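Local coordinates for oligopeptide ABC transporter, periplasmic oligopeptide-binding protein, putative (Thermotoga maritima MSB8, PDB 5IPW) that probably binds oligopeptides outside the cytoplasmic membrane and delivers them to an ABC transporter for uptake, at residues V119-D123 with L236-S240; P241-I245 with P272-V277. All coordinates share one frame. Residue numbers count along the deposited sequence, not the author numbering.

Contact 1: residues V119-D123 with L236-S240; sequences VKWSD and LPTLS
Two irregular loops lie side by side here, running in nearly opposite directions: their end-to-end vectors are 156° apart. The register is set by Ser122 and Thr238, with CA atoms 5.2 Å apart. Residues 119-121 are extended. Val119 points across, and its CG1 lies 4.0 Å from Leu239 CD2. Lys120 turns away, and its NZ hydrogen-bonds to Gly118 O and to backbone oxygens of Gln41 and Arg42. Trp121 (chi1 m, chi2 near 90°) lays its ring against Leu239. Leu239 CG sits over the face, 4.0 Å from the centroid of the Trp121 six-membered ring, a CH-pi contact. Trp121 CB also packs 4.0 Å from Pro237 CB, while NE1 hydrogen-bonds to Asp131. The backbone then turns at Ser122 (phi/psi -62/-17), whose chi1 is p. Ser122 N donates to Thr238 O (2.9 Å), and Thr238 N donates to Ser122 OG (2.8 Å). Asp123 OD2 lies 3.8 Å from Pro237 CG and hydrogen-bonds to His193. Ser240 N donates to Thr238 OG1 (3.0 Å), an ST turn. This is plain loop-to-loop packing: a two-bond serine clasp beside the Trp121-Leu239 stack joins the loop after strand 110-115 to the lead-in of strand 242-244.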
ATOM      1  N   VAL A 119     -28.028  -7.587  -3.882  1.00 40.41           N
ATOM      2  CA  VAL A 119     -27.307  -6.681  -3.005  1.00 39.05           C
ATOM      3  C   VAL A 119     -28.038  -5.351  -2.967  1.00 39.23           C
ATOM      4  O   VAL A 119     -28.395  -4.794  -4.004  1.00 39.26           O
ATOM      5  CB  VAL A 119     -25.861  -6.431  -3.466  1.00 39.27           C
ATOM      6  CG1 VAL A 119     -25.242  -5.283  -2.677  1.00 39.86           C
ATOM      7  CG2 VAL A 119     -25.019  -7.685  -3.303  1.00 38.84           C
ATOM      8  N   LYS A 120     -28.240  -4.840  -1.762  1.00 39.07           N
ATOM      9  CA  LYS A 120     -28.910  -3.576  -1.581  1.00 40.55           C
ATOM     10  C   LYS A 120     -27.989  -2.583  -0.886  1.00 37.89           C
ATOM     11  O   LYS A 120     -27.168  -2.969  -0.059  1.00 36.28           O
ATOM     12  CB  LYS A 120     -30.205  -3.790  -0.787  1.00 45.03           C
ATOM     13  CG  LYS A 120     -31.326  -4.397  -1.626  1.00 49.20           C
ATOM     14  CD  LYS A 120     -32.409  -5.064  -0.785  1.00 54.42           C
ATOM     15  CE  LYS A 120     -32.531  -6.564  -1.055  1.00 59.51           C
ATOM     16  NZ  LYS A 120     -31.331  -7.356  -0.664  1.00 61.28           N
ATOM     17  N   TRP A 121     -28.124  -1.310  -1.251  1.00 36.18           N
ATOM     18  CA  TRP A 121     -27.474  -0.209  -0.534  1.00 35.61           C
ATOM     19  C   TRP A 121     -27.999  -0.132   0.891  1.00 35.26           C
ATOM     20  O   TRP A 121     -29.028  -0.730   1.208  1.00 35.35           O
ATOM     21  CB  TRP A 121     -27.744   1.130  -1.233  1.00 35.04           C
ATOM     22  CG  TRP A 121     -27.103   1.259  -2.576  1.00 34.45           C
ATOM     23  CD1 TRP A 121     -27.650   0.933  -3.785  1.00 33.49           C
ATOM     24  CD2 TRP A 121     -25.793   1.755  -2.852  1.00 33.03           C
ATOM     25  NE1 TRP A 121     -26.757   1.186  -4.793  1.00 32.18           N
ATOM     26  CE2 TRP A 121     -25.606   1.689  -4.250  1.00 32.05           C
ATOM     27  CE3 TRP A 121     -24.754   2.239  -2.055  1.00 32.34           C
ATOM     28  CZ2 TRP A 121     -24.423   2.096  -4.866  1.00 31.20           C
ATOM     29  CZ3 TRP A 121     -23.579   2.642  -2.665  1.00 31.34           C
ATOM     30  CH2 TRP A 121     -23.421   2.562  -4.056  1.00 32.34           C
ATOM     31  N   SER A 122     -27.309   0.630   1.740  1.00 35.81           N
ATOM     32  CA  SER A 122     -27.656   0.730   3.169  1.00 36.04           C
ATOM     33  C   SER A 122     -29.054   1.307   3.454  1.00 35.25           C
ATOM     34  O   SER A 122     -29.582   1.138   4.547  1.00 36.88           O
ATOM     35  CB  SER A 122     -26.591   1.533   3.915  1.00 36.28           C
ATOM     36  OG  SER A 122     -26.465   2.839   3.380  1.00 37.40           O
ATOM     37  N   ASP A 123     -29.650   1.970   2.473  1.00 36.41           N
ATOM     38  CA  ASP A 123     -31.035   2.444   2.575  1.00 38.57           C
ATOM     39  C   ASP A 123     -32.070   1.468   2.007  1.00 40.22           C
ATOM     40  O   ASP A 123     -33.264   1.756   2.051  1.00 38.95           O
ATOM     41  CB  ASP A 123     -31.196   3.794   1.858  1.00 39.74           C
ATOM     42  CG  ASP A 123     -31.081   3.681   0.336  1.00 38.61           C
ATOM     43  OD1 ASP A 123     -30.534   2.685  -0.166  1.00 37.15           O
ATOM     44  OD2 ASP A 123     -31.529   4.607  -0.365  1.00 41.30           O
ATOM     45  N   LEU A 236     -25.946   9.602   2.857  1.00 37.91           N
ATOM     46  CA  LEU A 236     -25.388   8.920   1.693  1.00 37.44           C
ATOM     47  C   LEU A 236     -25.511   7.386   1.801  1.00 37.50           C
ATOM     48  O   LEU A 236     -24.915   6.781   2.684  1.00 38.50           O
ATOM     49  CB  LEU A 236     -23.921   9.313   1.544  1.00 36.30           C
ATOM     50  CG  LEU A 236     -23.152   8.691   0.389  1.00 36.96           C
ATOM     51  CD1 LEU A 236     -23.768   9.143  -0.918  1.00 39.21           C
ATOM     52  CD2 LEU A 236     -21.677   9.063   0.440  1.00 37.14           C
ATOM     53  N   PRO A 237     -26.283   6.749   0.902  1.00 37.45           N
ATOM     54  CA  PRO A 237     -26.327   5.287   0.913  1.00 36.55           C
ATOM     55  C   PRO A 237     -24.959   4.700   0.669  1.00 33.99           C
ATOM     56  O   PRO A 237     -24.181   5.261  -0.106  1.00 33.51           O
ATOM     57  CB  PRO A 237     -27.248   4.952  -0.263  1.00 37.31           C
ATOM     58  CG  PRO A 237     -28.112   6.152  -0.407  1.00 38.43           C
ATOM     59  CD  PRO A 237     -27.207   7.308  -0.097  1.00 38.65           C
ATOM     60  N   THR A 238     -24.673   3.580   1.317  1.00 31.86           N
ATOM     61  CA  THR A 238     -23.342   2.997   1.262  1.00 32.59           C
ATOM     62  C   THR A 238     -23.382   1.464   1.156  1.00 32.68           C
ATOM     63  O   THR A 238     -24.383   0.828   1.511  1.00 32.47           O
ATOM     64  CB  THR A 238     -22.510   3.427   2.497  1.00 31.86           C
ATOM     65  OG1 THR A 238     -21.183   2.884   2.422  1.00 33.17           O
ATOM     66  CG2 THR A 238     -23.153   2.951   3.769  1.00 31.22           C
ATOM     67  N   LEU A 239     -22.278   0.905   0.656  1.00 32.31           N
ATOM     68  CA  LEU A 239     -22.043  -0.539   0.634  1.00 33.23           C
ATOM     69  C   LEU A 239     -21.109  -0.982   1.763  1.00 33.21           C
ATOM     70  O   LEU A 239     -20.808  -2.167   1.903  1.00 34.22           O
ATOM     71  CB  LEU A 239     -21.460  -0.951  -0.726  1.00 33.80           C
ATOM     72  CG  LEU A 239     -22.427  -0.750  -1.908  1.00 34.61           C
ATOM     73  CD1 LEU A 239     -21.726  -0.854  -3.247  1.00 35.44           C
ATOM     74  CD2 LEU A 239     -23.574  -1.740  -1.860  1.00 34.57           C
ATOM     75  N   SER A 240     -20.658  -0.033   2.577  1.00 33.00           N
ATOM     76  CA  SER A 240     -19.709  -0.337   3.652  1.00 31.24           C
ATOM     77  C   SER A 240     -20.360  -1.091   4.815  1.00 30.37           C
ATOM     78  O   SER A 240     -21.571  -1.006   5.019  1.00 29.54           O
ATOM     79  CB  SER A 240     -19.082   0.956   4.171  1.00 30.60           C
ATOM     80  OG  SER A 240     -18.250   1.538   3.195  1.00 28.62           O
TER

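Contact 2: residues P241-I245 with P272-V277; sequences PWKPI and PYIDYV
Trp242 is the bump and segment 272-277 supplies the hollow. Segment 241-245 is extended from Trp242 to Pro244. Segment 272-277 starts as a loop, with a cis peptide bond before Pro272, and becomes a strand at Tyr276. The nearest CA pairs are Pro241 with Pro272 (5.9 Å) and Trp242 with Tyr276 (7.6 Å). The Trp242 side chain (chi1 m, chi2 -87°) slots between two aliphatic groups. Pro272 CG lies over one face, 3.8 Å from the centroid of the Trp242 five-membered ring. Val277 CG1 lies over the opposite face, also 3.8 Å from the centroid of the Trp242 five-membered ring and almost on the ring normal. Both are CH-pi contacts. The ring edge meets the loop backbone: Trp242 NE1 donates to Ile274 O at 2.9 Å. Trp242 CZ2 packs 4.1 Å from Ile274 CB. Strands 242-244 and 276-281 belong to one mixed sheet but are not neighbours in it. Strand 252-257 runs between them, antiparallel to both, so the tryptophan reaches across the middle strand, packing on Leu255. Pro241 widens the proline contact, with its CB 3.9 Å from Pro272 CD and its O 3.4 Å from Pro272 CG. At the other end, Ile245 (chi1 p) brings CD1 to the edge of the Tyr276 ring, 4.0 Å from CE1. The Tyr276 hydroxyl hydrogen-bonds to Glu256 on the middle strand.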
ATOM      1  N   PRO A 241     -19.556  -1.826   5.587  1.00 30.31           N
ATOM      2  CA  PRO A 241     -20.065  -2.510   6.782  1.00 31.87           C
ATOM      3  C   PRO A 241     -20.575  -1.559   7.889  1.00 33.81           C
ATOM      4  O   PRO A 241     -21.396  -1.960   8.714  1.00 34.32           O
ATOM      5  CB  PRO A 241     -18.853  -3.296   7.272  1.00 31.77           C
ATOM      6  CG  PRO A 241     -17.679  -2.557   6.727  1.00 31.97           C
ATOM      7  CD  PRO A 241     -18.127  -2.091   5.377  1.00 31.15           C
ATOM      8  N   TRP A 242     -20.081  -0.328   7.927  1.00 34.14           N
ATOM      9  CA  TRP A 242     -20.666   0.671   8.810  1.00 35.49           C
ATOM     10  C   TRP A 242     -20.873   1.978   8.057  1.00 38.26           C
ATOM     11  O   TRP A 242     -20.240   2.213   7.024  1.00 37.00           O
ATOM     12  CB  TRP A 242     -19.795   0.924  10.040  1.00 33.50           C
ATOM     13  CG  TRP A 242     -19.446  -0.268  10.859  1.00 30.40           C
ATOM     14  CD1 TRP A 242     -20.178  -0.801  11.861  1.00 31.12           C
ATOM     15  CD2 TRP A 242     -18.253  -1.048  10.772  1.00 29.33           C
ATOM     16  NE1 TRP A 242     -19.526  -1.884  12.406  1.00 29.65           N
ATOM     17  CE2 TRP A 242     -18.335  -2.049  11.755  1.00 28.49           C
ATOM     18  CE3 TRP A 242     -17.115  -0.997   9.958  1.00 29.79           C
ATOM     19  CZ2 TRP A 242     -17.332  -2.995  11.946  1.00 27.66           C
ATOM     20  CZ3 TRP A 242     -16.114  -1.936  10.153  1.00 28.79           C
ATOM     21  CH2 TRP A 242     -16.229  -2.917  11.144  1.00 27.74           C
ATOM     22  N   LYS A 243     -21.765   2.808   8.599  1.00 41.51           N
ATOM     23  CA  LYS A 243     -22.156   4.101   8.014  1.00 44.90           C
ATOM     24  C   LYS A 243     -22.160   5.171   9.121  1.00 44.46           C
ATOM     25  O   LYS A 243     -22.491   4.872  10.271  1.00 40.56           O
ATOM     26  CB  LYS A 243     -23.559   4.009   7.400  1.00 48.71           C
ATOM     27  CG  LYS A 243     -24.643   3.734   8.437  1.00 54.33           C
ATOM     28  CD  LYS A 243     -26.048   3.581   7.879  1.00 61.39           C
ATOM     29  CE  LYS A 243     -27.006   3.212   9.014  1.00 66.86           C
ATOM     30  NZ  LYS A 243     -28.395   2.906   8.567  1.00 70.72           N
ATOM     31  N   PRO A 244     -21.806   6.423   8.782  1.00 44.94           N
ATOM     32  CA  PRO A 244     -21.830   7.472   9.809  1.00 44.61           C
ATOM     33  C   PRO A 244     -23.234   7.872  10.250  1.00 43.04           C
ATOM     34  O   PRO A 244     -24.090   8.109   9.414  1.00 43.97           O
ATOM     35  CB  PRO A 244     -21.137   8.650   9.124  1.00 45.91           C
ATOM     36  CG  PRO A 244     -21.268   8.381   7.663  1.00 47.35           C
ATOM     37  CD  PRO A 244     -21.197   6.894   7.527  1.00 45.35           C
ATOM     38  N   ILE A 245     -23.460   7.932  11.560  1.00 44.12           N
ATOM     39  CA  ILE A 245     -24.717   8.464  12.090  1.00 45.67           C
ATOM     40  C   ILE A 245     -24.560   9.775  12.895  1.00 46.40           C
ATOM     41  O   ILE A 245     -25.550  10.311  13.387  1.00 46.96           O
ATOM     42  CB  ILE A 245     -25.492   7.413  12.911  1.00 44.91           C
ATOM     43  CG1 ILE A 245     -24.646   6.859  14.058  1.00 45.19           C
ATOM     44  CG2 ILE A 245     -25.957   6.289  12.004  1.00 46.35           C
ATOM     45  CD1 ILE A 245     -25.459   6.099  15.091  1.00 43.32           C
ATOM     46  N   PRO A 272     -21.158  -6.692   9.734  1.00 32.17           N
ATOM     47  CA  PRO A 272     -20.057  -6.926  10.684  1.00 31.59           C
ATOM     48  C   PRO A 272     -20.529  -7.549  11.979  1.00 30.65           C
ATOM     49  O   PRO A 272     -21.712  -7.603  12.230  1.00 30.35           O
ATOM     50  CB  PRO A 272     -19.508  -5.519  10.949  1.00 31.51           C
ATOM     51  CG  PRO A 272     -20.644  -4.608  10.653  1.00 31.89           C
ATOM     52  CD  PRO A 272     -21.417  -5.256   9.538  1.00 32.57           C
ATOM     53  N   TYR A 273     -19.607  -8.028  12.796  1.00 31.15           N
ATOM     54  CA  TYR A 273     -19.966  -8.502  14.121  1.00 32.72           C
ATOM     55  C   TYR A 273     -20.279  -7.317  15.033  1.00 33.52           C
ATOM     56  O   TYR A 273     -21.236  -7.335  15.801  1.00 33.60           O
ATOM     57  CB  TYR A 273     -18.806  -9.262  14.725  1.00 34.51           C
ATOM     58  CG  TYR A 273     -18.505 -10.608  14.099  1.00 34.31           C
ATOM     59  CD1 TYR A 273     -19.449 -11.619  14.090  1.00 34.44           C
ATOM     60  CD2 TYR A 273     -17.254 -10.879  13.574  1.00 33.93           C
ATOM     61  CE1 TYR A 273     -19.158 -12.861  13.552  1.00 33.85           C
ATOM     62  CE2 TYR A 273     -16.954 -12.111  13.045  1.00 34.13           C
ATOM     63  CZ  TYR A 273     -17.914 -13.091  13.026  1.00 33.53           C
ATOM     64  OH  TYR A 273     -17.594 -14.316  12.513  1.00 32.64           O
ATOM     65  N   ILE A 274     -19.463  -6.280  14.907  1.00 34.23           N
ATOM     66  CA  ILE A 274     -19.523  -5.111  15.768  1.00 34.85           C
ATOM     67  C   ILE A 274     -20.659  -4.167  15.349  1.00 34.74           C
ATOM     68  O   ILE A 274     -20.816  -3.858  14.167  1.00 35.88           O
ATOM     69  CB  ILE A 274     -18.153  -4.400  15.759  1.00 34.30           C
ATOM     70  CG1 ILE A 274     -17.094  -5.361  16.312  1.00 32.41           C
ATOM     71  CG2 ILE A 274     -18.203  -3.114  16.574  1.00 35.47           C
ATOM     72  CD1 ILE A 274     -15.675  -4.919  16.066  1.00 33.16           C
ATOM     73  N   ASP A 275     -21.448  -3.725  16.327  1.00 34.15           N
ATOM     74  CA  ASP A 275     -22.628  -2.898  16.070  1.00 34.11           C
ATOM     75  C   ASP A 275     -22.260  -1.446  15.756  1.00 34.59           C
ATOM     76  O   ASP A 275     -22.819  -0.833  14.836  1.00 34.70           O
ATOM     77  CB  ASP A 275     -23.568  -2.924  17.278  1.00 36.03           C
ATOM     78  CG  ASP A 275     -24.358  -4.222  17.402  1.00 38.54           C
ATOM     79  OD1 ASP A 275     -24.500  -4.961  16.401  1.00 40.69           O
ATOM     80  OD2 ASP A 275     -24.876  -4.489  18.512  1.00 38.35           O
ATOM     81  N   TYR A 276     -21.340  -0.898  16.541  1.00 33.43           N
ATOM     82  CA  TYR A 276     -20.935   0.493  16.410  1.00 34.27           C
ATOM     83  C   TYR A 276     -19.436   0.637  16.545  1.00 35.52           C
ATOM     84  O   TYR A 276     -18.804  -0.109  17.296  1.00 34.98           O
ATOM     85  CB  TYR A 276     -21.577   1.337  17.507  1.00 33.36           C
ATOM     86  CG  TYR A 276     -23.074   1.383  17.456  1.00 31.21           C
ATOM     87  CD1 TYR A 276     -23.730   2.337  16.694  1.00 31.90           C
ATOM     88  CD2 TYR A 276     -23.828   0.497  18.185  1.00 30.90           C
ATOM     89  CE1 TYR A 276     -25.111   2.390  16.650  1.00 32.04           C
ATOM     90  CE2 TYR A 276     -25.207   0.536  18.155  1.00 32.08           C
ATOM     91  CZ  TYR A 276     -25.844   1.482  17.381  1.00 32.93           C
ATOM     92  OH  TYR A 276     -27.222   1.510  17.341  1.00 35.41           O
ATOM     93  N   VAL A 277     -18.869   1.594  15.823  1.00 36.28           N
ATOM     94  CA  VAL A 277     -17.485   1.974  16.039  1.00 40.99           C
ATOM     95  C   VAL A 277     -17.458   3.478  16.246  1.00 44.68           C
ATOM     96  O   VAL A 277     -17.971   4.236  15.422  1.00 42.41           O
ATOM     97  CB  VAL A 277     -16.521   1.485  14.922  1.00 42.09           C
ATOM     98  CG1 VAL A 277     -17.241   1.255  13.612  1.00 45.15           C
ATOM     99  CG2 VAL A 277     -15.342   2.433  14.734  1.00 41.51           C
TER

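The two contacts follow each other along the chain. Segment 236-240 of contact 1 runs directly into segment 241-245 of contact 2. Their centres are about 12 Å apart, and they touch where Thr238 CG2 packs 3.8 Å from Lys243 CB. Contact 1 joins this run, through 236-240, to the loop between strand 110-115 and helix 129-140. Contact 2 joins it to the loop leading into strand 276-281 and to its first residues. Run 236-245 thus ties the loop that follows strand 110-115 of the five-stranded antiparallel sheet to edge strand 242-244 of the four-stranded mixed sheet, so the two sheets are connected through it. Asn258 lies beside both contacts, meeting Ser240 and Pro241.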